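Local atomic coordinates of stage III sporulation protein AH (PDB entry 3TUF), a protein that pairs with SpoIIQ to form an intercellular channel between mother cell and forespore during sporulation, allowing forespore-specific gene expression to be activated. Residues S128-T133 and N152-K157. Numbering follows the deposited sequence.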
ATOM      1  N   SER B 128      -2.344  -0.627   8.800  1.00 43.40           N
ATOM      2  CA  SER B 128      -3.016  -0.014   7.645  1.00 53.49           C
ATOM      3  C   SER B 128      -2.721   1.431   7.471  1.00 50.43           C
ATOM      4  O   SER B 128      -2.616   1.957   6.348  1.00 49.48           O
ATOM      5  CB  SER B 128      -4.494  -0.013   7.872  1.00 54.90           C
ATOM      6  OG  SER B 128      -4.913  -1.339   7.841  1.00 52.70           O
ATOM      7  N   GLU B 129      -2.706   2.109   8.596  1.00 44.74           N
ATOM      8  CA  GLU B 129      -2.485   3.513   8.542  1.00 49.79           C
ATOM      9  C   GLU B 129      -1.043   3.827   8.184  1.00 49.83           C
ATOM     10  O   GLU B 129      -0.801   4.725   7.351  1.00 44.78           O
ATOM     11  CB  GLU B 129      -3.000   4.183   9.814  1.00 51.79           C
ATOM     12  CG  GLU B 129      -4.566   4.126   9.874  1.00 53.52           C
ATOM     13  CD  GLU B 129      -5.282   4.654   8.553  1.00 58.34           C
ATOM     14  OE1 GLU B 129      -4.777   5.626   7.945  1.00 75.37           O
ATOM     15  OE2 GLU B 129      -6.345   4.097   8.120  1.00 67.87           O
ATOM     16  N   VAL B 130      -0.111   3.050   8.761  1.00 38.36           N
ATOM     17  CA  VAL B 130       1.269   3.033   8.328  1.00 42.79           C
ATOM     18  C   VAL B 130       1.335   2.763   6.822  1.00 43.30           C
ATOM     19  O   VAL B 130       1.971   3.531   6.072  1.00 42.25           O
ATOM     20  CB  VAL B 130       2.068   1.946   9.117  1.00 46.38           C
ATOM     21  CG1 VAL B 130       3.357   1.422   8.350  1.00 36.69           C
ATOM     22  CG2 VAL B 130       2.398   2.457  10.517  1.00 42.59           C
ATOM     23  N   GLU B 131       0.675   1.688   6.376  1.00 49.05           N
ATOM     24  CA  GLU B 131       0.616   1.382   4.931  1.00 50.72           C
ATOM     25  C   GLU B 131       0.187   2.613   4.128  1.00 46.15           C
ATOM     26  O   GLU B 131       0.838   2.972   3.130  1.00 42.94           O
ATOM     27  CB  GLU B 131      -0.365   0.216   4.582  1.00 62.07           C
ATOM     28  CG  GLU B 131      -0.112  -1.226   5.163  1.00 51.11           C
ATOM     29  CD  GLU B 131       1.031  -2.000   4.448  1.00 62.15           C
ATOM     30  OE1 GLU B 131       1.638  -1.421   3.496  1.00 64.71           O
ATOM     31  OE2 GLU B 131       1.311  -3.189   4.838  1.00 65.43           O
ATOM     32  N   GLY B 132      -0.917   3.238   4.565  1.00 40.91           N
ATOM     33  CA  GLY B 132      -1.472   4.412   3.871  1.00 42.78           C
ATOM     34  C   GLY B 132      -0.508   5.597   3.852  1.00 49.34           C
ATOM     35  O   GLY B 132      -0.338   6.281   2.802  1.00 44.39           O
ATOM     36  N   THR B 133       0.120   5.827   5.021  1.00 40.70           N
ATOM     37  CA  THR B 133       1.113   6.870   5.198  1.00 37.71           C
ATOM     38  C   THR B 133       2.276   6.703   4.236  1.00 39.65           C
ATOM     39  O   THR B 133       2.670   7.657   3.568  1.00 46.39           O
ATOM     40  CB  THR B 133       1.654   6.835   6.599  1.00 44.02           C
ATOM     41  OG1 THR B 133       0.638   7.319   7.495  1.00 46.70           O
ATOM     42  CG2 THR B 133       2.987   7.694   6.728  1.00 33.78           C
ATOM     43  N   ASN B 152       9.378   3.763   4.737  1.00 45.26           N
ATOM     44  CA  ASN B 152       8.976   2.767   5.705  1.00 44.81           C
ATOM     45  C   ASN B 152       8.714   3.524   6.973  1.00 47.44           C
ATOM     46  O   ASN B 152       9.626   4.157   7.540  1.00 59.89           O
ATOM     47  CB  ASN B 152      10.044   1.642   5.854  1.00 39.62           C
ATOM     48  CG  ASN B 152       9.724   0.649   7.002  1.00 41.77           C
ATOM     49  OD1 ASN B 152       9.062   0.957   7.997  1.00 45.60           O
ATOM     50  ND2 ASN B 152      10.234  -0.554   6.862  1.00 48.60           N
ATOM     51  N   ALA B 153       7.463   3.466   7.400  1.00 44.10           N
ATOM     52  CA  ALA B 153       6.981   4.325   8.461  1.00 47.91           C
ATOM     53  C   ALA B 153       6.628   3.478   9.651  1.00 49.45           C
ATOM     54  O   ALA B 153       5.882   3.895  10.547  1.00 52.81           O
ATOM     55  CB  ALA B 153       5.758   5.087   7.982  1.00 45.80           C
ATOM     56  N   GLU B 154       7.162   2.271   9.674  1.00 53.41           N
ATOM     57  CA  GLU B 154       6.649   1.302  10.629  1.00 60.07           C
ATOM     58  C   GLU B 154       7.085   1.448  12.092  1.00 57.36           C
ATOM     59  O   GLU B 154       6.281   1.178  12.995  1.00 87.14           O
ATOM     60  CB  GLU B 154       6.900  -0.107  10.163  1.00 59.67           C
ATOM     61  CG  GLU B 154       6.025  -1.062  10.869  1.00 56.78           C
ATOM     62  CD  GLU B 154       6.160  -2.450  10.291  1.00 70.62           C
ATOM     63  OE1 GLU B 154       7.143  -2.701   9.501  1.00 61.80           O
ATOM     64  OE2 GLU B 154       5.276  -3.280  10.632  1.00 75.23           O
ATOM     65  N   GLY B 155       8.317   1.839  12.348  1.00 53.65           N
ATOM     66  CA  GLY B 155       8.789   1.757  13.721  1.00 57.06           C
ATOM     67  C   GLY B 155       8.889   3.073  14.476  1.00 70.21           C
ATOM     68  O   GLY B 155       7.990   3.903  14.432  1.00 62.64           O
ATOM     69  N   ASP B 156      10.006   3.230  15.184  1.00 70.62           N
ATOM     70  CA  ASP B 156      10.316   4.434  15.923  1.00 71.79           C
ATOM     71  C   ASP B 156      10.847   5.520  15.001  1.00 61.73           C
ATOM     72  O   ASP B 156      10.795   6.693  15.336  1.00 60.94           O
ATOM     73  CB  ASP B 156      11.382   4.126  16.966  1.00 73.20           C
ATOM     74  CG  ASP B 156      10.807   3.528  18.256  1.00 98.36           C
ATOM     75  OD1 ASP B 156       9.559   3.567  18.436  1.00100.75           O
ATOM     76  OD2 ASP B 156      11.622   3.038  19.092  1.00104.34           O
ATOM     77  N   LYS B 157      11.385   5.131  13.859  1.00 52.01           N
ATOM     78  CA  LYS B 157      11.957   6.070  12.968  1.00 47.87           C
ATOM     79  C   LYS B 157      11.156   5.861  11.717  1.00 52.31           C
ATOM     80  O   LYS B 157      10.549   4.783  11.550  1.00 58.85           O
ATOM     81  CB  LYS B 157      13.376   5.652  12.710  1.00 58.76           C
ATOM     82  CG  LYS B 157      14.265   6.803  12.340  1.00 64.69           C
ATOM     83  CD  LYS B 157      15.304   6.425  11.304  1.00 62.60           C
ATOM     84  CE  LYS B 157      16.463   5.702  11.938  1.00 77.09           C
ATOM     85  NZ  LYS B 157      17.667   5.818  11.052  1.00 78.90           N
TER
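V130 of the helix 114-143 rests on the A153-E154 backbone, with its CB directed at the loop and its two methyls dividing the work. From CB the first branch, CG1, lies anti to the backbone N (chi1 156°) and is thereby carried across to the A153-E154 peptide, 4.0 Å from CA of E154; the methyl of A153 is a looser neighbour, with CB 4.4 Å from CG1. The second branch, CG2, sits beside V130's own backbone N and comes within 3.8 Å of A153 O, a van der Waals approach. One turn further along, CG2 of T133 meets CB of A153 methyl to methyl at 4.0 Å, so that the buried alanine is approached by side chains from successive turns of the helix. The loop is the beta-hairpin connection between the antiparallel strands 149-152 and 157-163, and an Asx turn shapes its start: N152 OD1 accepts from E154 N at 2.9 Å, the donor nearly in line with the side-chain C=O (161°). The helix adds a polar tie just beyond this segment, where E134 accepts from the backbone N of A153. T133 OG1 turns back to E129 O at 3.0 Å, above the carbonyl plane, and shares that oxygen with T133 N. A serine in place of T133 would lack the methyl and would probably leave A153 CB without its packing partner on this helical turn. Past its apolar stem, E154 ends in a salt bridge with R96 of the helix 84-107, the same arginine that pairs with E131.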